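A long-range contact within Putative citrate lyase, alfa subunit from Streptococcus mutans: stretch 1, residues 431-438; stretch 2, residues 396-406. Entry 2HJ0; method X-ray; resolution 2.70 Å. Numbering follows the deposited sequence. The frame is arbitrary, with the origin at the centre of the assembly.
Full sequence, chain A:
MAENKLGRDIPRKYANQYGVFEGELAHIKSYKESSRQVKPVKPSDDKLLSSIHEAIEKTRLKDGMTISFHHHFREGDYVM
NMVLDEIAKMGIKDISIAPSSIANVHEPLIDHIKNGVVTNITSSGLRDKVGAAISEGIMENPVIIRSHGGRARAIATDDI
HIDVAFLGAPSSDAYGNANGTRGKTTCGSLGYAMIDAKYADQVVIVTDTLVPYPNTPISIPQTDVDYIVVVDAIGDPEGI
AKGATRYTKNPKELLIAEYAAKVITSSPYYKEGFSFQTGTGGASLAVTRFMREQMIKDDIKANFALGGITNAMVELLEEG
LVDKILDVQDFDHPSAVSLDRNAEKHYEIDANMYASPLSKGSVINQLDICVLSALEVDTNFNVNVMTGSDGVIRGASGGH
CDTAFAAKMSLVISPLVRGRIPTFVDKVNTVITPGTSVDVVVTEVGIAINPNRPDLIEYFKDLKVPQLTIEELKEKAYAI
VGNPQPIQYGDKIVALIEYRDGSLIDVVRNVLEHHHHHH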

# COMPACT_ATOMS: atom_id res chain seq x y z
N VAL A 431 1.97 -34.41 4.44
CA VAL A 431 1.09 -33.86 3.42
C VAL A 431 1.06 -32.34 3.44
O VAL A 431 0.69 -31.74 4.45
CB VAL A 431 -0.36 -34.34 3.61
CG1 VAL A 431 -1.26 -33.69 2.57
CG2 VAL A 431 -0.44 -35.84 3.51
N ILE A 432 1.44 -31.72 2.33
CA ILE A 432 1.41 -30.26 2.25
C ILE A 432 0.29 -29.83 1.32
O ILE A 432 -0.44 -28.88 1.62
CB ILE A 432 2.76 -29.66 1.78
CG1 ILE A 432 3.76 -29.64 2.94
CG2 ILE A 432 2.57 -28.22 1.33
CD1 ILE A 432 4.00 -30.98 3.55
N THR A 433 0.13 -30.53 0.20
CA THR A 433 -0.93 -30.20 -0.76
C THR A 433 -1.83 -31.40 -1.02
O THR A 433 -1.39 -32.44 -1.49
CB THR A 433 -0.34 -29.74 -2.11
OG1 THR A 433 0.51 -28.61 -1.92
CG2 THR A 433 -1.47 -29.38 -3.08
N PRO A 434 -3.12 -31.26 -0.72
CA PRO A 434 -4.10 -32.34 -0.92
C PRO A 434 -4.30 -32.70 -2.39
O PRO A 434 -4.28 -31.84 -3.26
CB PRO A 434 -5.37 -31.78 -0.29
CG PRO A 434 -5.24 -30.30 -0.56
CD PRO A 434 -3.77 -30.02 -0.26
N GLY A 435 -4.50 -34.00 -2.64
CA GLY A 435 -4.68 -34.47 -4.00
C GLY A 435 -5.81 -33.77 -4.71
O GLY A 435 -5.78 -33.57 -5.93
N THR A 436 -6.82 -33.39 -3.95
CA THR A 436 -7.95 -32.69 -4.52
C THR A 436 -7.55 -31.38 -5.22
O THR A 436 -8.37 -30.77 -5.89
CB THR A 436 -8.95 -32.36 -3.45
OG1 THR A 436 -8.27 -31.78 -2.34
CG2 THR A 436 -9.66 -33.61 -3.01
N SER A 437 -6.29 -30.96 -5.05
CA SER A 437 -5.76 -29.74 -5.67
C SER A 437 -4.83 -30.08 -6.83
O SER A 437 -4.42 -29.20 -7.59
CB SER A 437 -4.99 -28.89 -4.65
OG SER A 437 -5.84 -28.14 -3.83
N VAL A 438 -4.46 -31.35 -6.95
CA VAL A 438 -3.57 -31.78 -8.00
C VAL A 438 -4.42 -32.34 -9.13
O VAL A 438 -5.17 -33.30 -8.94
CB VAL A 438 -2.59 -32.84 -7.48
CG1 VAL A 438 -1.63 -33.24 -8.58
CG2 VAL A 438 -1.83 -32.27 -6.28
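Stretch 2, residues 396-406: ASGGHCDTAFA

Stretch 2 approaches stretch 1 as a tight turn that leads straight into a helix. Ser 397 to His 400 form a type II' beta turn, closed by a backbone hydrogen bond from His 400 N to Ser 397 O at 3.2 Å. Gly 398 occupies the second position of this turn with phi/psi of 50/-139, and a positive phi by itself favours glycine. Gly 399 follows at the N-cap position, and the helix runs from His 400 through Ala 406. Its first turn is marked by Thr 403 N to Gly 399 O at 2.8 Å and Ala 404 N to His 400 O at 3.0 Å.

The two chains advance in the same sense along the contact. The CA atoms of Thr 433 and Cys 401 lie 4.5 Å apart, and four residues further on in each stretch those of Ser 437 and Phe 405 lie 4.9 Å apart. So close a backbone approach calls for small side chains on the helix, and Cys 401 and Ala 404 both point toward stretch 1. The residues between them, Asp 402 and Thr 403, make no contact with it, as expected when a helix offers one side to its neighbour.

Three residues of stretch 1 carry most of the contact: Ile 432, Ser 437 and Thr 433. Ile 432, with chi1 m and chi2 p, points toward stretch 2 at the turn and the start of the helix. Its CG2 lies 3.5 Å from Ser 397 OG, and the same methyl is 4.5 Å from Cys 401 CB, a loose apolar contact. The main chain comes nearer, with Ile 432 O 3.3 Å from Cys 401 CB. A branched aliphatic side chain suits this buried place because it fills space without needing a polar partner.

Thr 433 supplies the polar link. Its OG1 and His 400 ND1 are hydrogen-bonded at 2.7 Å, with the hydroxyl at the edge of the imidazole ring, near its plane, where the nitrogen lone pair or N-H is directed. Either group could be the donor. The other ring nitrogen, NE2, is hydrogen-bonded elsewhere in the structure, so both ends of this buried histidine are satisfied. Thr 433 OG1 also lies 3.0 Å from Cys 401 N, but the angle is too poor for a hydrogen bond. Threonine adds a methyl to its hydroxyl, and that CG2 packs 3.7 Å from Ala 404 CB, so one short side chain serves both a polar and an apolar neighbour.

Ser 437 closes the far end, at the last position of a short 3-10 segment, Gly 435 to Ser 437. Its CB is 4.0 Å from Ala 404 CB, and its OG lies 3.6 Å from Phe 405 CB, at the edge of the phenyl ring. The compact serine fits the narrow space beside the helix. Here the backbones themselves meet: Ser 437 O and Ala 404 O are 3.0 Å apart, a close approach of two acceptors that is not a hydrogen bond.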

# COMPACT_ATOMS: atom_id res chain seq x y z
N ALA A 396 9.91 -27.20 2.18
CA ALA A 396 9.22 -25.93 2.40
C ALA A 396 7.84 -25.96 1.76
O ALA A 396 7.66 -26.48 0.65
CB ALA A 396 10.03 -24.80 1.82
N SER A 397 6.87 -25.40 2.47
CA SER A 397 5.51 -25.34 1.97
C SER A 397 5.38 -24.35 0.80
O SER A 397 4.69 -24.61 -0.18
CB SER A 397 4.56 -24.94 3.11
OG SER A 397 3.21 -25.00 2.68
N GLY A 398 6.05 -23.21 0.92
CA GLY A 398 5.99 -22.21 -0.13
C GLY A 398 4.56 -21.90 -0.54
O GLY A 398 3.67 -21.80 0.31
N GLY A 399 4.34 -21.74 -1.84
CA GLY A 399 3.00 -21.44 -2.32
C GLY A 399 2.38 -22.65 -2.98
O GLY A 399 1.34 -22.56 -3.64
N HIS A 400 3.03 -23.80 -2.80
CA HIS A 400 2.59 -25.04 -3.39
C HIS A 400 1.09 -25.32 -3.21
O HIS A 400 0.33 -25.29 -4.18
CB HIS A 400 3.42 -26.18 -2.83
CG HIS A 400 3.46 -27.39 -3.70
ND1 HIS A 400 2.38 -28.25 -3.84
CD2 HIS A 400 4.46 -27.91 -4.45
CE1 HIS A 400 2.73 -29.25 -4.63
NE2 HIS A 400 3.98 -29.07 -5.01
N CYS A 401 0.64 -25.59 -1.99
CA CYS A 401 -0.78 -25.86 -1.81
C CYS A 401 -1.62 -24.63 -2.17
O CYS A 401 -2.81 -24.75 -2.44
CB CYS A 401 -1.08 -26.29 -0.37
SG CYS A 401 -1.13 -24.97 0.86
N ASP A 402 -1.00 -23.45 -2.17
CA ASP A 402 -1.70 -22.21 -2.50
C ASP A 402 -2.14 -22.14 -3.95
O ASP A 402 -3.32 -22.08 -4.26
CB ASP A 402 -0.81 -20.98 -2.26
CG ASP A 402 -0.69 -20.62 -0.81
OD1 ASP A 402 -1.71 -20.67 -0.08
OD2 ASP A 402 0.44 -20.25 -0.40
N THR A 403 -1.17 -22.13 -4.85
CA THR A 403 -1.50 -22.03 -6.26
C THR A 403 -2.16 -23.33 -6.73
O THR A 403 -3.08 -23.31 -7.55
CB THR A 403 -0.26 -21.75 -7.10
OG1 THR A 403 0.49 -22.96 -7.23
CG2 THR A 403 0.59 -20.72 -6.43
N ALA A 404 -1.69 -24.45 -6.22
CA ALA A 404 -2.26 -25.72 -6.63
C ALA A 404 -3.77 -25.64 -6.51
O ALA A 404 -4.50 -26.23 -7.31
CB ALA A 404 -1.75 -26.85 -5.76
N PHE A 405 -4.26 -24.92 -5.52
CA PHE A 405 -5.69 -24.82 -5.38
C PHE A 405 -6.31 -23.76 -6.29
O PHE A 405 -7.29 -24.04 -6.98
CB PHE A 405 -6.05 -24.53 -3.92
CG PHE A 405 -7.51 -24.20 -3.70
CD1 PHE A 405 -7.96 -22.90 -3.80
CD2 PHE A 405 -8.43 -25.21 -3.42
CE1 PHE A 405 -9.30 -22.60 -3.63
CE2 PHE A 405 -9.77 -24.91 -3.25
CZ PHE A 405 -10.20 -23.60 -3.35
N ALA A 406 -5.74 -22.56 -6.31
CA ALA A 406 -6.28 -21.49 -7.11
C ALA A 406 -6.27 -21.76 -8.60
O ALA A 406 -7.26 -21.51 -9.29
CB ALA A 406 -5.55 -20.22 -6.83